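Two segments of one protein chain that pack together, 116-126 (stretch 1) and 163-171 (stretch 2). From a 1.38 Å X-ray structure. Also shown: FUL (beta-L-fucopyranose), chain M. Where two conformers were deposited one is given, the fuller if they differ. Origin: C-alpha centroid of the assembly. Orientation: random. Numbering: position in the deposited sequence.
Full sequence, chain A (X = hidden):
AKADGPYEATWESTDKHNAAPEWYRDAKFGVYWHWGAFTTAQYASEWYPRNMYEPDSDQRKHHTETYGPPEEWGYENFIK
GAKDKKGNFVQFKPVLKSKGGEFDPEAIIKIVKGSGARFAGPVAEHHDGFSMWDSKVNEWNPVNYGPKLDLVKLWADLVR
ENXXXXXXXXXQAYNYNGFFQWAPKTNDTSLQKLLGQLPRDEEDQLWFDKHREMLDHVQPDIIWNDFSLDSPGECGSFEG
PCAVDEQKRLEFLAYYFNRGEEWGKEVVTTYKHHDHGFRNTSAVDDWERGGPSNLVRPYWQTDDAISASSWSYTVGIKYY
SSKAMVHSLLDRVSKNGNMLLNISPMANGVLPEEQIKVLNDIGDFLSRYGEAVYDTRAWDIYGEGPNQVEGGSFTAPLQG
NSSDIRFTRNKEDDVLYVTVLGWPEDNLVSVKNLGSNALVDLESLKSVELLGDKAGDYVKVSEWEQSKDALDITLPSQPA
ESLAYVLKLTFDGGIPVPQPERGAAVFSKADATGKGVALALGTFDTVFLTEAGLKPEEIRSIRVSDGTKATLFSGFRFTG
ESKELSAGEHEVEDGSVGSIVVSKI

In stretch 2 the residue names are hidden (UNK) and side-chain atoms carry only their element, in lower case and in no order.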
# COMPACT_ATOMS: atom_id res chain seq x y z
N GLY A 116 11.85 9.77 -3.84
CA GLY A 116 12.03 9.25 -2.51
C GLY A 116 11.53 7.81 -2.33
O GLY A 116 11.51 7.31 -1.22
N ALA A 117 11.14 7.15 -3.41
CA ALA A 117 10.69 5.75 -3.35
C ALA A 117 11.83 4.88 -2.82
O ALA A 117 12.97 5.02 -3.26
CB ALA A 117 10.34 5.31 -4.73
N ARG A 118 11.52 3.98 -1.89
CA ARG A 118 12.51 3.03 -1.41
C ARG A 118 12.29 1.64 -1.97
O ARG A 118 13.15 0.77 -1.82
CB ARG A 118 12.52 3.00 0.11
CG ARG A 118 13.19 4.18 0.74
CD ARG A 118 13.55 3.82 2.16
NE ARG A 118 14.41 4.79 2.78
CZ ARG A 118 14.71 4.77 4.06
NH1 ARG A 118 14.22 3.79 4.83
NH2 ARG A 118 15.50 5.70 4.56
N PHE A 119 11.15 1.43 -2.63
CA PHE A 119 10.91 0.23 -3.45
C PHE A 119 10.21 0.66 -4.72
O PHE A 119 9.46 1.63 -4.69
CB PHE A 119 10.15 -0.91 -2.71
CG PHE A 119 8.80 -0.52 -2.08
CD1 PHE A 119 7.62 -1.00 -2.61
CD2 PHE A 119 8.74 0.21 -0.89
CE1 PHE A 119 6.41 -0.71 -2.02
CE2 PHE A 119 7.52 0.53 -0.31
CZ PHE A 119 6.36 0.05 -0.87
N ALA A 120 10.47 -0.06 -5.81
CA ALA A 120 9.93 0.31 -7.09
C ALA A 120 9.92 -0.86 -8.04
O ALA A 120 10.71 -1.81 -7.87
CB ALA A 120 10.75 1.47 -7.71
N GLY A 121 9.05 -0.80 -9.04
CA GLY A 121 9.10 -1.79 -10.09
C GLY A 121 7.84 -1.82 -10.92
O GLY A 121 6.89 -1.08 -10.66
N PRO A 122 7.81 -2.71 -11.92
CA PRO A 122 6.70 -2.80 -12.87
C PRO A 122 5.56 -3.70 -12.40
O PRO A 122 5.74 -4.63 -11.62
CB PRO A 122 7.32 -3.49 -14.07
CG PRO A 122 8.40 -4.39 -13.44
CD PRO A 122 8.96 -3.57 -12.31
N VAL A 123 4.39 -3.44 -12.97
CA VAL A 123 3.42 -4.50 -13.19
C VAL A 123 4.07 -5.43 -14.21
O VAL A 123 4.35 -5.03 -15.34
CB VAL A 123 2.07 -3.95 -13.71
CG1 VAL A 123 1.17 -5.08 -14.20
CG2 VAL A 123 1.38 -3.15 -12.63
N ALA A 124 4.35 -6.67 -13.81
CA ALA A 124 5.00 -7.63 -14.70
C ALA A 124 3.98 -8.39 -15.54
O ALA A 124 4.28 -8.80 -16.67
CB ALA A 124 5.86 -8.61 -13.93
N GLU A 125 2.78 -8.61 -14.98
CA GLU A 125 1.68 -9.22 -15.74
C GLU A 125 0.39 -8.75 -15.08
O GLU A 125 0.22 -8.97 -13.88
CB GLU A 125 1.76 -10.73 -15.74
CG GLU A 125 0.58 -11.34 -16.53
CD GLU A 125 0.69 -12.80 -16.82
OE1 GLU A 125 1.75 -13.40 -16.64
OE2 GLU A 125 -0.36 -13.38 -17.23
N HIS A 126 -0.48 -8.11 -15.85
CA HIS A 126 -1.77 -7.69 -15.33
C HIS A 126 -2.79 -8.84 -15.53
O HIS A 126 -2.41 -9.99 -15.44
CB HIS A 126 -2.17 -6.35 -15.97
CG HIS A 126 -3.21 -5.62 -15.20
ND1 HIS A 126 -4.53 -5.61 -15.59
CD2 HIS A 126 -3.16 -4.96 -14.02
CE1 HIS A 126 -5.24 -4.92 -14.70
NE2 HIS A 126 -4.43 -4.53 -13.74
N UNK A 163 19.59 1.62 -6.42
CA UNK A 163 19.58 1.33 -4.99
C UNK A 163 18.21 1.43 -4.31
O UNK A 163 18.08 1.97 -3.20
o UNK A 163 22.41 0.79 -4.95
c UNK A 163 22.02 1.96 -4.77
c UNK A 163 20.61 2.20 -4.27
o UNK A 163 22.74 2.96 -5.00
N UNK A 164 17.21 0.86 -4.98
CA UNK A 164 15.88 0.67 -4.43
C UNK A 164 15.61 -0.84 -4.41
O UNK A 164 16.15 -1.60 -5.21
c UNK A 164 14.82 1.38 -5.29
c UNK A 164 14.40 3.33 -7.93
s UNK A 164 13.81 3.77 -6.31
c UNK A 164 14.96 2.88 -5.28
N UNK A 165 14.78 -1.24 -3.46
CA UNK A 165 14.24 -2.60 -3.44
C UNK A 165 13.28 -2.77 -4.61
O UNK A 165 12.66 -1.81 -5.07
c UNK A 165 13.52 -2.87 -2.11
c UNK A 165 15.77 -4.27 0.75
n UNK A 165 16.18 -5.66 1.04
c UNK A 165 14.93 -4.23 -0.53
c UNK A 165 14.44 -2.85 -0.88
N UNK A 166 13.14 -4.00 -5.08
CA UNK A 166 12.34 -4.31 -6.26
C UNK A 166 10.99 -4.91 -5.87
O UNK A 166 10.93 -5.97 -5.20
c UNK A 166 13.08 -6.88 -9.13
c UNK A 166 12.13 -4.60 -9.40
c UNK A 166 12.34 -5.73 -8.44
c UNK A 166 13.07 -5.29 -7.17
N UNK A 167 9.92 -4.24 -6.31
CA UNK A 167 8.57 -4.81 -6.26
C UNK A 167 8.16 -5.24 -7.66
O UNK A 167 8.42 -4.53 -8.65
c UNK A 167 7.47 -2.50 -6.34
c UNK A 167 7.52 -3.85 -5.63
c UNK A 167 6.13 -4.48 -5.59
N UNK A 168 7.49 -6.39 -7.73
CA UNK A 168 6.88 -6.88 -8.96
C UNK A 168 5.40 -7.12 -8.69
O UNK A 168 5.08 -7.85 -7.73
c UNK A 168 9.28 -7.12 -11.09
c UNK A 168 9.03 -7.95 -9.84
c UNK A 168 7.54 -8.18 -9.48
c UNK A 168 6.76 -8.75 -10.67
N UNK A 169 4.53 -6.54 -9.49
CA UNK A 169 3.07 -6.76 -9.38
C UNK A 169 2.59 -7.77 -10.40
O UNK A 169 2.93 -7.73 -11.60
c UNK A 169 2.30 -5.43 -9.50
N UNK A 170 1.78 -8.70 -9.88
CA UNK A 170 1.25 -9.83 -10.63
C UNK A 170 -0.26 -9.90 -10.43
O UNK A 170 -0.72 -9.95 -9.29
c UNK A 170 3.39 -11.19 -10.33
c UNK A 170 3.48 -13.13 -12.28
s UNK A 170 3.88 -11.38 -12.06
c UNK A 170 1.89 -11.11 -10.13
N UNK A 171 -1.01 -9.88 -11.53
CA UNK A 171 -2.47 -9.87 -11.46
C UNK A 171 -3.06 -11.02 -12.32
O UNK A 171 -4.13 -10.89 -12.91
c UNK A 171 -3.08 -8.52 -11.93
c UNK A 171 -2.35 -7.26 -11.52
n UNK A 171 -0.94 -5.59 -11.20
c UNK A 171 -2.13 -5.18 -10.79
n UNK A 171 -3.00 -6.18 -10.97
c UNK A 171 -1.05 -6.88 -11.66
C1 FUL M . -7.38 -3.95 -9.18
C2 FUL M . -7.21 -4.23 -10.65
O2 FUL M . -8.38 -4.85 -11.23
C3 FUL M . -6.95 -2.90 -11.30
O3 FUL M . -6.85 -3.08 -12.70
C4 FUL M . -5.66 -2.37 -10.72
O4 FUL M . -4.59 -3.23 -11.09
C5 FUL M . -5.79 -2.27 -9.21
C6 FUL M . -4.52 -1.82 -8.53
O5 FUL M . -6.17 -3.51 -8.61
O1 FUL M . -7.72 -5.15 -8.53

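Position 163 carries two side-chain carbons, the second bearing two oxygens, and touches nothing on stretch 1. This is Asp163, whose short carboxylate suits an exposed loop ahead of the strand.

At 164 an unbranched chain runs carbon, carbon, sulfur, carbon. The sulfur lies 3.4 Å from Ala117 O and 4.1 Å from Ala120 CB, so the residue is Met164, a flexible apolar chain that fills the space beside two small alanines.

Position 165 has four carbons in a row ending in nitrogen, and its first carbon packs against Phe119 CB: Lys165. The two CB atoms, of Lys165 and Phe119, are 3.9 Å apart, while the amino end leads away from stretch 1, so the aliphatic base packs and the charge stays out of the contact.

The four carbons at 166 fork at the second, and one tip nears Gly121, which defines Leu166. Leu166 CD1 approaches Gly121 CA at 4.2 Å. A CB on Gly121 would lie tight against that methyl and clash with the carbonyl oxygen of 167, so glycine leaves room for both.

At 167 one carbon carries two others, one at the edge of the Phe119 ring, the mark of Val167. Val167 CG1 lies 4.0 Å from Phe119 CD1; a compact, beta-branched residue suits this buried strand.

Position 168 also has four carbons, but forked at the first; its two-carbon arm touches Pro122 and its one-carbon arm Ala124: Ile168. CD1 reaches Pro122 CG at 3.7 Å and CG2 reaches Ala124 CB at 3.4 Å, so each arm finds an apolar partner.

A single carbon at 169, 4.0 Å from Val123 CG2, identifies Ala169, a small group where the backbones run close.

Another carbon, carbon, sulfur, carbon chain at 170, its sulfur 3.9 Å from Ala124 CB, is Met170, whose flexible, unbranched chain lets the sulfur settle there.

Finally, 171 shows one carbon and a five-membered ring of three carbons and two nitrogens, set obliquely to the His126 ring: His171. The flat ring packs closely, ND1 3.3 Å from His126 CD2, with His171 CB over one face of the His126 ring; ND1 is hydrogen-bonded elsewhere in the structure. His171 CE1 lies 3.2 Å from fucose O4, which His126 NE2 hydrogen-bonds at 3.0 Å.

The contact is a parallel strand pairing. Ala120 N donates to Lys165 O (2.9 Å) and Val167 N to Ala120 O (3.0 Å); farther along, Ala169 N donates to Pro122 O (3.1 Å) and Ala124 N to Ala169 O (2.8 Å). A beta bulge between Val123 and Glu125 shifts the register by one, yet His171 N still reaches Glu125 O (2.8 Å). Apolar side chains reinforce this backbone ladder, which ends with two histidines beside the sugar.

Stretch 2 163-171: DMKLVIAMH
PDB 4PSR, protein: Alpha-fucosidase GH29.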